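Local coordinates for glycoside hydrolase family 16 protein (Akkermansia muciniphila, PDB 6T2N) that probably acts as an endo-beta-galactosidase of glycoside hydrolase family 16, cutting within the O-glycan chains of mucin to begin its breakdown in the human gut, at residues A[97-102]-A[295-300]; A[56-61]-A[68-73]; A[198-203]-A[253-258]. One frame throughout, in Å; residues are numbered along the deposited sequence.

Contact 1. Residues A[97-102]-A[295-300]; sequences DGCLVL and LIDYVR. With CA (calcium ion), chain C.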
ATOM      1  N   ASP A  97      14.257 -11.779  11.531  1.00 83.44           N
ATOM      2  CA  ASP A  97      13.742 -13.139  11.234  1.00 84.86           C
ATOM      3  C   ASP A  97      13.192 -13.201   9.803  1.00 80.72           C
ATOM      4  O   ASP A  97      12.097 -13.770   9.639  1.00 78.24           O
ATOM      5  CB  ASP A  97      12.673 -13.540  12.250  1.00 86.36           C
ATOM      6  CG  ASP A  97      13.187 -13.723  13.672  1.00 91.94           C
ATOM      7  OD1 ASP A  97      14.208 -14.483  13.904  1.00 93.38           O
ATOM      8  OD2 ASP A  97      12.536 -13.141  14.557  1.00 95.37           O
ATOM      9  N   GLY A  98      13.913 -12.646   8.824  1.00 79.52           N
ATOM     10  CA  GLY A  98      13.545 -12.798   7.400  1.00 82.34           C
ATOM     11  C   GLY A  98      12.149 -12.254   7.102  1.00 81.17           C
ATOM     12  O   GLY A  98      11.422 -12.831   6.277  1.00 80.22           O
ATOM     13  N   CYS A  99      11.766 -11.194   7.799  1.00 78.08           N
ATOM     14  CA  CYS A  99      10.746 -10.242   7.334  1.00 74.66           C
ATOM     15  C   CYS A  99      11.357  -8.844   7.352  1.00 77.30           C
ATOM     16  O   CYS A  99      12.310  -8.596   8.164  1.00 75.03           O
ATOM     17  CB  CYS A  99       9.524 -10.230   8.235  1.00 72.55           C
ATOM     18  SG  CYS A  99       8.873 -11.882   8.512  1.00 69.95           S
ATOM     19  N   LEU A 100      10.827  -7.986   6.474  1.00 74.58           N
ATOM     20  CA  LEU A 100      10.794  -6.522   6.683  1.00 72.60           C
ATOM     21  C   LEU A 100       9.964  -6.230   7.937  1.00 72.77           C
ATOM     22  O   LEU A 100       8.771  -6.724   8.033  1.00 70.04           O
ATOM     23  CB  LEU A 100      10.135  -5.838   5.486  1.00 70.90           C
ATOM     24  CG  LEU A 100       9.932  -4.335   5.649  1.00 67.78           C
ATOM     25  CD1 LEU A 100      11.269  -3.637   5.793  1.00 68.34           C
ATOM     26  CD2 LEU A 100       9.161  -3.762   4.483  1.00 65.40           C
ATOM     27  N   VAL A 101      10.556  -5.417   8.813  1.00 69.53           N
ATOM     28  CA  VAL A 101       9.962  -4.964  10.094  1.00 70.41           C
ATOM     29  C   VAL A 101       9.723  -3.455   9.953  1.00 71.78           C
ATOM     30  O   VAL A 101      10.733  -2.708   9.772  1.00 75.47           O
ATOM     31  CB  VAL A 101      10.887  -5.327  11.275  1.00 70.86           C
ATOM     32  CG1 VAL A 101      10.278  -4.994  12.627  1.00 71.00           C
ATOM     33  CG2 VAL A 101      11.260  -6.789  11.223  1.00 72.26           C
ATOM     34  N   LEU A 102       8.456  -3.020  10.003  1.00 67.13           N
ATOM     35  CA  LEU A 102       8.110  -1.592  10.128  1.00 62.91           C
ATOM     36  C   LEU A 102       7.571  -1.386  11.529  1.00 61.47           C
ATOM     37  O   LEU A 102       6.497  -1.955  11.841  1.00 59.28           O
ATOM     38  CB  LEU A 102       7.042  -1.260   9.103  1.00 67.45           C
ATOM     39  CG  LEU A 102       7.369  -1.612   7.656  1.00 68.17           C
ATOM     40  CD1 LEU A 102       6.154  -1.379   6.748  1.00 63.56           C
ATOM     41  CD2 LEU A 102       8.566  -0.806   7.199  1.00 69.82           C
ATOM     42  N   LEU A 295       5.118  -6.973  10.180  1.00 61.67           N
ATOM     43  CA  LEU A 295       6.079  -7.918   9.584  1.00 63.27           C
ATOM     44  C   LEU A 295       5.599  -8.286   8.190  1.00 65.81           C
ATOM     45  O   LEU A 295       4.442  -8.785   8.072  1.00 70.38           O
ATOM     46  CB  LEU A 295       6.156  -9.147  10.486  1.00 65.92           C
ATOM     47  CG  LEU A 295       6.539  -8.829  11.927  1.00 67.27           C
ATOM     48  CD1 LEU A 295       6.643 -10.087  12.749  1.00 69.10           C
ATOM     49  CD2 LEU A 295       7.844  -8.045  11.976  1.00 67.01           C
ATOM     50  N   ILE A 296       6.433  -8.071   7.174  1.00 66.00           N
ATOM     51  CA  ILE A 296       6.137  -8.586   5.802  1.00 66.40           C
ATOM     52  C   ILE A 296       7.070  -9.768   5.561  1.00 67.80           C
ATOM     53  O   ILE A 296       8.302  -9.542   5.423  1.00 68.35           O
ATOM     54  CB  ILE A 296       6.317  -7.502   4.722  1.00 63.77           C
ATOM     55  CG1 ILE A 296       5.296  -6.384   4.864  1.00 63.42           C
ATOM     56  CG2 ILE A 296       6.266  -8.115   3.353  1.00 65.01           C
ATOM     57  CD1 ILE A 296       5.807  -5.227   5.648  1.00 65.99           C
ATOM     58  N   ASP A 297       6.530 -10.979   5.509  1.00 67.05           N
ATOM     59  CA  ASP A 297       7.392 -12.142   5.180  1.00 70.51           C
ATOM     60  C   ASP A 297       7.884 -11.999   3.726  1.00 68.06           C
ATOM     61  O   ASP A 297       9.067 -12.155   3.490  1.00 71.96           O
ATOM     62  CB  ASP A 297       6.719 -13.464   5.540  1.00 72.31           C
ATOM     63  CG  ASP A 297       7.671 -14.643   5.515  1.00 77.68           C
ATOM     64  OD1 ASP A 297       8.816 -14.536   6.033  1.00 86.31           O
ATOM     65  OD2 ASP A 297       7.259 -15.667   5.000  1.00 83.79           O
ATOM     66  N   TYR A 298       7.039 -11.724   2.751  1.00 66.73           N
ATOM     67  CA  TYR A 298       7.536 -11.622   1.360  1.00 67.47           C
ATOM     68  C   TYR A 298       6.629 -10.770   0.466  1.00 64.70           C
ATOM     69  O   TYR A 298       5.442 -10.479   0.780  1.00 61.47           O
ATOM     70  CB  TYR A 298       7.776 -13.011   0.761  1.00 69.16           C
ATOM     71  CG  TYR A 298       6.579 -13.916   0.679  1.00 70.29           C
ATOM     72  CD1 TYR A 298       5.525 -13.664  -0.197  1.00 71.46           C
ATOM     73  CD2 TYR A 298       6.509 -15.060   1.452  1.00 72.18           C
ATOM     74  CE1 TYR A 298       4.436 -14.525  -0.286  1.00 70.76           C
ATOM     75  CE2 TYR A 298       5.435 -15.935   1.366  1.00 73.66           C
ATOM     76  CZ  TYR A 298       4.398 -15.667   0.496  1.00 71.51           C
ATOM     77  OH  TYR A 298       3.344 -16.514   0.462  1.00 71.62           O
ATOM     78  N   VAL A 299       7.248 -10.343  -0.627  1.00 65.19           N
ATOM     79  CA  VAL A 299       6.586  -9.674  -1.773  1.00 67.79           C
ATOM     80  C   VAL A 299       7.032 -10.413  -3.026  1.00 73.21           C
ATOM     81  O   VAL A 299       8.247 -10.472  -3.259  1.00 83.79           O
ATOM     82  CB  VAL A 299       6.938  -8.180  -1.802  1.00 65.14           C
ATOM     83  CG1 VAL A 299       6.369  -7.487  -3.039  1.00 65.02           C
ATOM     84  CG2 VAL A 299       6.490  -7.507  -0.508  1.00 59.44           C
ATOM     85  N   ARG A 300       6.084 -11.029  -3.736  1.00 77.31           N
ATOM     86  CA  ARG A 300       6.312 -11.764  -5.008  1.00 78.08           C
ATOM     87  C   ARG A 300       5.321 -11.290  -6.055  1.00 77.67           C
ATOM     88  O   ARG A 300       4.085 -11.421  -5.814  1.00 75.89           O
ATOM     89  CB  ARG A 300       6.097 -13.247  -4.778  1.00 81.73           C
ATOM     90  CG  ARG A 300       6.911 -13.747  -3.603  1.00 86.41           C
ATOM     91  CD  ARG A 300       6.623 -15.205  -3.392  1.00 90.15           C
ATOM     92  NE  ARG A 300       7.453 -15.775  -2.346  1.00 88.61           N
ATOM     93  CZ  ARG A 300       7.099 -16.818  -1.623  1.00 90.58           C
ATOM     94  NH1 ARG A 300       5.931 -17.400  -1.799  1.00 93.94           N
ATOM     95  NH2 ARG A 300       7.907 -17.298  -0.715  1.00 95.74           N
TER
HETATM   96 CA    CA C 401      10.789 -13.989   4.219  1.00113.02          CA

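Contact 2. Residues A[56-61]-A[68-73]; sequences WGDEFN and KKWKPE. With CA (calcium ion), chain C.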
ATOM      1  N   TRP A  56       9.555 -10.377 -10.033  1.00 79.08           N
ATOM      2  CA  TRP A  56      10.129  -9.412  -9.060  1.00 76.90           C
ATOM      3  C   TRP A  56       9.630  -9.735  -7.656  1.00 75.30           C
ATOM      4  O   TRP A  56       8.497 -10.259  -7.521  1.00 75.24           O
ATOM      5  CB  TRP A  56       9.772  -7.983  -9.482  1.00 74.51           C
ATOM      6  CG  TRP A  56      10.448  -6.858  -8.756  1.00 74.03           C
ATOM      7  CD1 TRP A  56      11.520  -6.129  -9.186  1.00 75.71           C
ATOM      8  CD2 TRP A  56      10.028  -6.243  -7.524  1.00 72.05           C
ATOM      9  NE1 TRP A  56      11.819  -5.134  -8.295  1.00 73.24           N
ATOM     10  CE2 TRP A  56      10.908  -5.170  -7.277  1.00 70.88           C
ATOM     11  CE3 TRP A  56       8.985  -6.485  -6.625  1.00 70.33           C
ATOM     12  CZ2 TRP A  56      10.772  -4.349  -6.167  1.00 72.08           C
ATOM     13  CZ3 TRP A  56       8.845  -5.673  -5.531  1.00 68.68           C
ATOM     14  CH2 TRP A  56       9.725  -4.614  -5.314  1.00 72.00           C
ATOM     15  N   GLY A  57      10.476  -9.456  -6.659  1.00 77.43           N
ATOM     16  CA  GLY A  57      10.100  -9.582  -5.243  1.00 75.93           C
ATOM     17  C   GLY A  57      11.282  -9.626  -4.276  1.00 75.69           C
ATOM     18  O   GLY A  57      12.412  -9.112  -4.541  1.00 69.17           O
ATOM     19  N   ASP A  58      10.995 -10.150  -3.101  1.00 77.57           N
ATOM     20  CA  ASP A  58      11.854  -9.940  -1.910  1.00 80.02           C
ATOM     21  C   ASP A  58      11.320 -10.888  -0.844  1.00 80.96           C
ATOM     22  O   ASP A  58      10.087 -10.870  -0.561  1.00 76.55           O
ATOM     23  CB  ASP A  58      11.913  -8.469  -1.460  1.00 79.17           C
ATOM     24  CG  ASP A  58      13.235  -8.046  -0.821  1.00 81.27           C
ATOM     25  OD1 ASP A  58      13.830  -8.883  -0.080  1.00 79.00           O
ATOM     26  OD2 ASP A  58      13.664  -6.881  -1.085  1.00 83.20           O
ATOM     27  N   GLU A  59      12.211 -11.751  -0.371  1.00 84.11           N
ATOM     28  CA  GLU A  59      11.909 -12.674   0.736  1.00 84.86           C
ATOM     29  C   GLU A  59      12.511 -12.045   1.982  1.00 82.87           C
ATOM     30  O   GLU A  59      12.163 -12.503   3.058  1.00 85.49           O
ATOM     31  CB  GLU A  59      12.370 -14.070   0.333  1.00 87.83           C
ATOM     32  CG  GLU A  59      11.926 -14.408  -1.088  1.00 87.31           C
ATOM     33  CD  GLU A  59      10.367 -14.283  -1.262  1.00 90.20           C
ATOM     34  OE1 GLU A  59       9.740 -15.107  -0.533  1.00 90.56           O
ATOM     35  OE2 GLU A  59       9.851 -13.561  -2.195  1.00 82.96           O
ATOM     36  N   PHE A  60      13.279 -10.962   1.814  1.00 82.05           N
ATOM     37  CA  PHE A  60      13.853 -10.164   2.922  1.00 82.75           C
ATOM     38  C   PHE A  60      14.723 -11.057   3.777  1.00 87.51           C
ATOM     39  O   PHE A  60      14.421 -11.210   4.963  1.00 91.50           O
ATOM     40  CB  PHE A  60      12.747  -9.607   3.812  1.00 81.28           C
ATOM     41  CG  PHE A  60      11.882  -8.613   3.082  1.00 79.52           C
ATOM     42  CD1 PHE A  60      12.445  -7.443   2.574  1.00 77.59           C
ATOM     43  CD2 PHE A  60      10.530  -8.867   2.863  1.00 75.48           C
ATOM     44  CE1 PHE A  60      11.660  -6.543   1.867  1.00 73.63           C
ATOM     45  CE2 PHE A  60       9.751  -7.959   2.172  1.00 69.77           C
ATOM     46  CZ  PHE A  60      10.321  -6.802   1.684  1.00 71.06           C
ATOM     47  N   ASN A  61      15.700 -11.693   3.149  1.00 92.87           N
ATOM     48  CA  ASN A  61      16.668 -12.583   3.831  1.00 96.09           C
ATOM     49  C   ASN A  61      18.006 -11.873   3.928  1.00 97.01           C
ATOM     50  O   ASN A  61      18.904 -12.437   4.536  1.00 99.91           O
ATOM     51  CB  ASN A  61      16.827 -13.901   3.084  1.00 99.34           C
ATOM     52  CG  ASN A  61      15.595 -14.746   3.286  1.00 98.89           C
ATOM     53  OD1 ASN A  61      15.083 -14.785   4.409  1.00 98.00           O
ATOM     54  ND2 ASN A  61      15.083 -15.333   2.209  1.00 95.57           N
ATOM     55  N   LYS A  68      17.792  -0.785  -3.991  1.00 82.91           N
ATOM     56  CA  LYS A  68      17.437  -0.871  -5.422  1.00 85.59           C
ATOM     57  C   LYS A  68      16.030  -1.487  -5.495  1.00 79.72           C
ATOM     58  O   LYS A  68      15.470  -1.472  -6.583  1.00 80.44           O
ATOM     59  CB  LYS A  68      18.512  -1.664  -6.177  1.00 94.11           C
ATOM     60  CG  LYS A  68      18.160  -3.143  -6.313  1.00103.97           C
ATOM     61  CD  LYS A  68      19.265  -4.190  -6.513  1.00109.77           C
ATOM     62  CE  LYS A  68      18.619  -5.543  -6.788  1.00110.26           C
ATOM     63  NZ  LYS A  68      19.508  -6.692  -6.517  1.00115.28           N
ATOM     64  N   LYS A  69      15.458  -1.953  -4.382  1.00 75.15           N
ATOM     65  CA  LYS A  69      14.054  -2.459  -4.346  1.00 75.73           C
ATOM     66  C   LYS A  69      13.071  -1.610  -3.498  1.00 71.39           C
ATOM     67  O   LYS A  69      11.859  -1.567  -3.844  1.00 70.44           O
ATOM     68  CB  LYS A  69      14.091  -3.899  -3.844  1.00 76.65           C
ATOM     69  CG  LYS A  69      14.325  -4.883  -4.960  1.00 78.98           C
ATOM     70  CD  LYS A  69      14.134  -6.303  -4.541  1.00 80.46           C
ATOM     71  CE  LYS A  69      14.890  -7.225  -5.462  1.00 83.86           C
ATOM     72  NZ  LYS A  69      14.687  -8.630  -5.067  1.00 86.20           N
ATOM     73  N   TRP A  70      13.525  -1.011  -2.399  1.00 68.06           N
ATOM     74  CA  TRP A  70      12.678  -0.225  -1.477  1.00 63.33           C
ATOM     75  C   TRP A  70      13.371   1.080  -1.121  1.00 63.49           C
ATOM     76  O   TRP A  70      14.601   1.099  -1.068  1.00 69.27           O
ATOM     77  CB  TRP A  70      12.386  -1.027  -0.229  1.00 63.60           C
ATOM     78  CG  TRP A  70      11.957  -2.426  -0.512  1.00 66.62           C
ATOM     79  CD1 TRP A  70      12.738  -3.544  -0.486  1.00 69.91           C
ATOM     80  CD2 TRP A  70      10.636  -2.857  -0.858  1.00 68.03           C
ATOM     81  NE1 TRP A  70      11.987  -4.652  -0.749  1.00 70.17           N
ATOM     82  CE2 TRP A  70      10.694  -4.260  -1.005  1.00 69.92           C
ATOM     83  CE3 TRP A  70       9.415  -2.199  -1.066  1.00 68.96           C
ATOM     84  CZ2 TRP A  70       9.577  -5.016  -1.374  1.00 66.28           C
ATOM     85  CZ3 TRP A  70       8.307  -2.953  -1.391  1.00 69.09           C
ATOM     86  CH2 TRP A  70       8.388  -4.345  -1.530  1.00 67.44           C
ATOM     87  N   LYS A  71      12.591   2.131  -0.891  1.00 60.70           N
ATOM     88  CA  LYS A  71      13.095   3.405  -0.353  1.00 61.50           C
ATOM     89  C   LYS A  71      12.169   3.799   0.770  1.00 59.98           C
ATOM     90  O   LYS A  71      11.008   3.426   0.765  1.00 59.49           O
ATOM     91  CB  LYS A  71      13.288   4.456  -1.438  1.00 63.67           C
ATOM     92  CG  LYS A  71      14.455   4.110  -2.340  1.00 69.68           C
ATOM     93  CD  LYS A  71      14.784   5.222  -3.301  1.00 78.86           C
ATOM     94  CE  LYS A  71      15.729   4.786  -4.407  1.00 85.62           C
ATOM     95  NZ  LYS A  71      17.123   4.657  -3.917  1.00 90.51           N
ATOM     96  N   PRO A  72      12.727   4.429   1.823  1.00 64.69           N
ATOM     97  CA  PRO A  72      11.939   4.873   2.960  1.00 64.90           C
ATOM     98  C   PRO A  72      11.173   6.107   2.484  1.00 62.53           C
ATOM     99  O   PRO A  72      11.742   6.912   1.781  1.00 67.48           O
ATOM    100  CB  PRO A  72      13.018   5.229   4.022  1.00 63.71           C
ATOM    101  CG  PRO A  72      14.180   5.692   3.199  1.00 63.70           C
ATOM    102  CD  PRO A  72      14.159   4.751   2.011  1.00 65.50           C
ATOM    103  N   GLU A  73       9.928   6.239   2.887  1.00 59.44           N
ATOM    104  CA  GLU A  73       9.275   7.557   2.826  1.00 59.99           C
ATOM    105  C   GLU A  73       9.839   8.291   4.023  1.00 57.67           C
ATOM    106  O   GLU A  73      10.046   7.604   5.016  1.00 62.38           O
ATOM    107  CB  GLU A  73       7.752   7.436   2.917  1.00 62.89           C
ATOM    108  CG  GLU A  73       7.078   6.628   1.825  1.00 61.59           C
ATOM    109  CD  GLU A  73       5.614   7.015   1.707  1.00 62.50           C
ATOM    110  OE1 GLU A  73       4.922   6.820   2.715  1.00 62.61           O
ATOM    111  OE2 GLU A  73       5.197   7.563   0.642  1.00 58.34           O
TER
HETATM  112 CA    CA C 401      10.789 -13.989   4.219  1.00113.02          CA

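Contact 3. Residues A[198-203]-A[253-258]; sequences HLSPDG and TNYANG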
ATOM      1  N   HIS A 198      -9.853   3.327  -5.497  1.00 50.00           N
ATOM      2  CA  HIS A 198     -10.126   4.778  -5.379  1.00 49.59           C
ATOM      3  C   HIS A 198      -9.806   5.277  -6.753  1.00 49.34           C
ATOM      4  O   HIS A 198      -8.799   4.780  -7.330  1.00 48.63           O
ATOM      5  CB  HIS A 198      -9.231   5.547  -4.375  1.00 53.52           C
ATOM      6  CG  HIS A 198      -9.321   5.147  -2.940  1.00 54.31           C
ATOM      7  ND1 HIS A 198     -10.227   5.722  -2.076  1.00 55.56           N
ATOM      8  CD2 HIS A 198      -8.639   4.229  -2.230  1.00 53.64           C
ATOM      9  CE1 HIS A 198     -10.105   5.184  -0.894  1.00 53.87           C
ATOM     10  NE2 HIS A 198      -9.141   4.255  -0.965  1.00 53.79           N
ATOM     11  N   LEU A 199     -10.636   6.196  -7.220  1.00 52.30           N
ATOM     12  CA  LEU A 199     -10.742   6.642  -8.639  1.00 53.18           C
ATOM     13  C   LEU A 199     -11.873   7.645  -8.747  1.00 54.04           C
ATOM     14  O   LEU A 199     -12.768   7.676  -7.853  1.00 54.70           O
ATOM     15  CB  LEU A 199     -10.994   5.481  -9.603  1.00 53.90           C
ATOM     16  CG  LEU A 199     -12.387   4.869  -9.690  1.00 55.83           C
ATOM     17  CD1 LEU A 199     -12.405   4.114 -10.993  1.00 62.08           C
ATOM     18  CD2 LEU A 199     -12.736   3.899  -8.569  1.00 52.63           C
ATOM     19  N   SER A 200     -11.811   8.483  -9.756  1.00 55.53           N
ATOM     20  CA  SER A 200     -12.847   9.513  -9.894  1.00 60.75           C
ATOM     21  C   SER A 200     -13.982   8.913 -10.710  1.00 59.59           C
ATOM     22  O   SER A 200     -13.812   7.894 -11.374  1.00 56.12           O
ATOM     23  CB  SER A 200     -12.305  10.761 -10.458  1.00 64.86           C
ATOM     24  OG  SER A 200     -12.408  10.725 -11.859  1.00 73.20           O
ATOM     25  N   PRO A 201     -15.199   9.463 -10.571  1.00 59.87           N
ATOM     26  CA  PRO A 201     -16.364   8.831 -11.165  1.00 62.18           C
ATOM     27  C   PRO A 201     -16.225   8.867 -12.694  1.00 65.61           C
ATOM     28  O   PRO A 201     -16.465   7.883 -13.300  1.00 71.05           O
ATOM     29  CB  PRO A 201     -17.548   9.595 -10.567  1.00 61.56           C
ATOM     30  CG  PRO A 201     -16.985  10.897 -10.008  1.00 61.06           C
ATOM     31  CD  PRO A 201     -15.508  10.680  -9.803  1.00 60.54           C
ATOM     32  N   ASP A 202     -15.790   9.978 -13.263  1.00 67.88           N
ATOM     33  CA  ASP A 202     -15.473  10.152 -14.703  1.00 71.66           C
ATOM     34  C   ASP A 202     -14.026  10.617 -14.775  1.00 74.82           C
ATOM     35  O   ASP A 202     -13.431  10.799 -13.702  1.00 78.12           O
ATOM     36  CB  ASP A 202     -16.389  11.232 -15.241  1.00 76.39           C
ATOM     37  CG  ASP A 202     -16.568  12.358 -14.234  1.00 75.33           C
ATOM     38  OD1 ASP A 202     -15.604  12.647 -13.514  1.00 75.07           O
ATOM     39  OD2 ASP A 202     -17.670  12.926 -14.162  1.00 81.24           O
ATOM     40  N   GLY A 203     -13.471  10.969 -15.920  1.00 78.50           N
ATOM     41  CA  GLY A 203     -12.105  11.552 -15.846  1.00 81.74           C
ATOM     42  C   GLY A 203     -12.026  12.976 -15.260  1.00 75.45           C
ATOM     43  O   GLY A 203     -10.934  13.489 -15.236  1.00 70.50           O
ATOM     44  N   THR A 253     -14.484   1.184 -15.188  1.00 64.61           N
ATOM     45  CA  THR A 253     -13.598   2.305 -14.765  1.00 64.05           C
ATOM     46  C   THR A 253     -13.025   3.035 -15.991  1.00 67.18           C
ATOM     47  O   THR A 253     -11.914   3.578 -15.864  1.00 67.80           O
ATOM     48  CB  THR A 253     -12.471   1.818 -13.848  1.00 60.78           C
ATOM     49  OG1 THR A 253     -11.443   1.085 -14.529  1.00 58.81           O
ATOM     50  CG2 THR A 253     -13.019   0.921 -12.765  1.00 63.22           C
ATOM     51  N   ASN A 254     -13.757   3.103 -17.106  1.00 66.67           N
ATOM     52  CA  ASN A 254     -13.383   3.962 -18.258  1.00 66.81           C
ATOM     53  C   ASN A 254     -13.680   5.426 -17.798  1.00 64.35           C
ATOM     54  O   ASN A 254     -14.901   5.699 -17.204  1.00 64.94           O
ATOM     55  CB  ASN A 254     -14.122   3.519 -19.562  1.00 69.48           C
ATOM     56  CG  ASN A 254     -13.362   2.474 -20.439  1.00 71.18           C
ATOM     57  OD1 ASN A 254     -12.092   2.630 -20.446  1.00 70.55           O
ATOM     58  ND2 ASN A 254     -13.775   1.410 -20.759  1.00 71.22           N
ATOM     59  N   TYR A 255     -12.795   6.356 -18.177  1.00 65.69           N
ATOM     60  CA  TYR A 255     -13.035   7.798 -17.880  1.00 66.26           C
ATOM     61  C   TYR A 255     -13.620   8.414 -19.136  1.00 66.92           C
ATOM     62  O   TYR A 255     -13.195   7.946 -20.179  1.00 65.92           O
ATOM     63  CB  TYR A 255     -11.753   8.560 -17.503  1.00 66.21           C
ATOM     64  CG  TYR A 255     -11.218   8.375 -16.100  1.00 63.58           C
ATOM     65  CD1 TYR A 255     -12.052   8.126 -15.022  1.00 59.95           C
ATOM     66  CD2 TYR A 255      -9.865   8.520 -15.853  1.00 63.22           C
ATOM     67  CE1 TYR A 255     -11.553   7.999 -13.742  1.00 59.51           C
ATOM     68  CE2 TYR A 255      -9.338   8.351 -14.583  1.00 61.10           C
ATOM     69  CZ  TYR A 255     -10.192   8.110 -13.524  1.00 59.16           C
ATOM     70  OH  TYR A 255      -9.703   7.967 -12.278  1.00 52.87           O
ATOM     71  N   ALA A 256     -14.413   9.483 -18.987  1.00 68.75           N
ATOM     72  CA  ALA A 256     -15.198  10.200 -20.026  1.00 67.54           C
ATOM     73  C   ALA A 256     -14.292  10.767 -21.111  1.00 71.03           C
ATOM     74  O   ALA A 256     -13.097  11.094 -20.769  1.00 67.32           O
ATOM     75  CB  ALA A 256     -15.999  11.315 -19.400  1.00 66.12           C
ATOM     76  N   ASN A 257     -14.890  10.893 -22.331  1.00 75.96           N
ATOM     77  CA  ASN A 257     -14.296  11.386 -23.619  1.00 79.09           C
ATOM     78  C   ASN A 257     -13.245  10.290 -24.130  1.00 79.62           C
ATOM     79  O   ASN A 257     -13.314   9.029 -24.121  1.00 79.33           O
ATOM     80  CB  ASN A 257     -13.707  12.782 -23.406  1.00 81.97           C
ATOM     81  CG  ASN A 257     -14.775  13.700 -22.855  1.00 85.04           C
ATOM     82  OD1 ASN A 257     -15.664  14.159 -23.588  1.00 89.35           O
ATOM     83  ND2 ASN A 257     -14.715  13.930 -21.555  1.00 80.89           N
ATOM     84  N   GLY A 258     -12.008  10.847 -24.314  1.00 83.84           N
ATOM     85  CA  GLY A 258     -10.772  10.025 -24.373  1.00 86.74           C
ATOM     86  C   GLY A 258     -10.348   9.595 -22.981  1.00 83.66           C
ATOM     87  O   GLY A 258     -10.608   8.441 -22.576  1.00 83.38           O
TER

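Contact 1. Residues A[97-102]-A[295-300]
L100 and I296 pair across two antiparallel strands, 99-102 and 295-300, whose axes approach to 4.5 Å with their directions 155° apart. They form a hydrogen-bonded pair with two unequal bonds: I296 N gives a nearly straight one to L100 O (2.8 Å), lying in the carbonyl plane, whereas the return bond from L100 N to I296 O is weak and bent. V101 and L295 follow as a non-hydrogen-bonded pair, and L295 CA adds a CA-H...O contact to L100 O.

Side chains alternate between the two faces of the sheet. On one, V101 and L295 lie side by side, V101 CG2 meeting L295 CD2 at 3.7 Å. On the other, L100 and I296 run alongside each other and touch through L100 CD2 and I296 CD1; L102 CD1 reaches the same I296 methyl from an oblique direction.

Towards the start of 97-102 the pairing gives way to a calcium ion. G98 O binds it at 2.4 Å, and D297 grips it twice, through its backbone O at 2.6 Å and through OD1 at 2.7 Å. With CG anti to the backbone N (chi1 -167°), the D297 carboxylate swings back to the ion. The metal thus reconciles G98 O and D297 OD1, two acceptors 3.1 Å apart that would otherwise probably repel. E59 supplies a further oxygen. D297 and Y298 together face R151 in a classic beta bulge, so the calcium site sits at an irregularity in the antiparallel sheet of this family 16 beta-sandwich.

Contact 2. Residues A[56-61]-A[68-73]
W70 receives three side chains of 56-61, two of them aromatic. W56 turns its edge to the face of W70 in a T-shaped pair, the six-membered rings 5.5 Å apart between centroids and their planes at 63°; W56 CH2 lies over that face, offset toward the rim. F60 meets W70 obliquely, its CZ 3.6 Å from W70 CZ2. The three rings form a cluster, extended by F143, which makes another edge-to-face pair with W56, while V299 of strand 292-302 packs against both tryptophans.

Two hydrogen bonds converge on the carboxylate of D58. W70 NE1 donates to D58 OD2 over 2.8 Å, with the acceptor almost in the indole plane but the donor well above the carboxylate plane. The other oxygen, D58 OD1, accepts from F60 N at 2.9 Å, closing an Asx turn. Holding both oxygens should limit the rotation of the group. Within this turn, E59 gives its backbone O to the calcium ion at 2.3 Å.

K69 is the charged component. Its chain, extended beyond CG, runs alongside W56 with the two side chains heading opposite ways: K69 CG lies 3.8 Å from W56 CZ2, and CD sits over one face of that indole, toward the rim. NZ comes up to G57 O, but the modelled hydrogen bond is implausibly short and its exact geometry doubtful. K69 NZ is 4.5 Å from D58 OD2, too far for a salt bridge. K69 O comes to the edge of W56 and also accepts a hydrogen bond from T140 OG1.

Through its two oxygens, D58 thus joins the indole of W70 to the turn that holds the calcium ligand E59, and the nearby positive charge of K69 would be expected to favour the ionised form of this carboxylate.

Contact 3. Residues A[198-203]-A[253-258]
G203 places its CA over one face of the Y255 ring in a CH-pi contact, 3.7 Å from the ring centroid and 30° off the normal. Having no side chain, this glycine presents its backbone carbon directly to the tyrosine.

The same ring meets S200 at its edge, where S200 O lies in the ring plane, 3.3 Å from Y255 CE1. At the far end of the ring, Y255 OH accepts a weak but fairly straight hydrogen bond from S200 N (3.3 Å); its stronger polar partner is V176 O. With CG beside the backbone N (chi1 -78°), Y255 extends along 198-203 from G203 to S200.

Apolar contacts flank the tyrosine. The side chains of L199 and T253 cross at about a right angle, L199 CD1 touching T253 CB and CG2, both at 3.7 Å, while D202 CB and A256 CB meet loosely at 4.2 Å.

The contact joins the loop between strands 192-198 and 211-216 to the loop between strands 243-249 and 267-275, with W172 and P262 also packed against Y255.

How the contacts relate
Contacts 1 and 2 are neighbours, their centres about 9 Å apart, and meet in the antiparallel sheet where strand 57-58 pairs with strand 292-302. D58 N probably bonds to V299 O, R300 forms a salt bridge with E59, and both contacts touch the calcium ion. Contact 2 also links the two sheets, since 68-73 lies on strand 71-72 of the mixed one. Contact 3 lies on the opposite side of the chain's centre, about 35 Å from contact 1 and about 32 Å from contact 2 between centres. Along the chain, contact 2 closes before contact 1 opens; contact 1 joins segments 193 residues apart, and contact 3 is nested within the loop it closes.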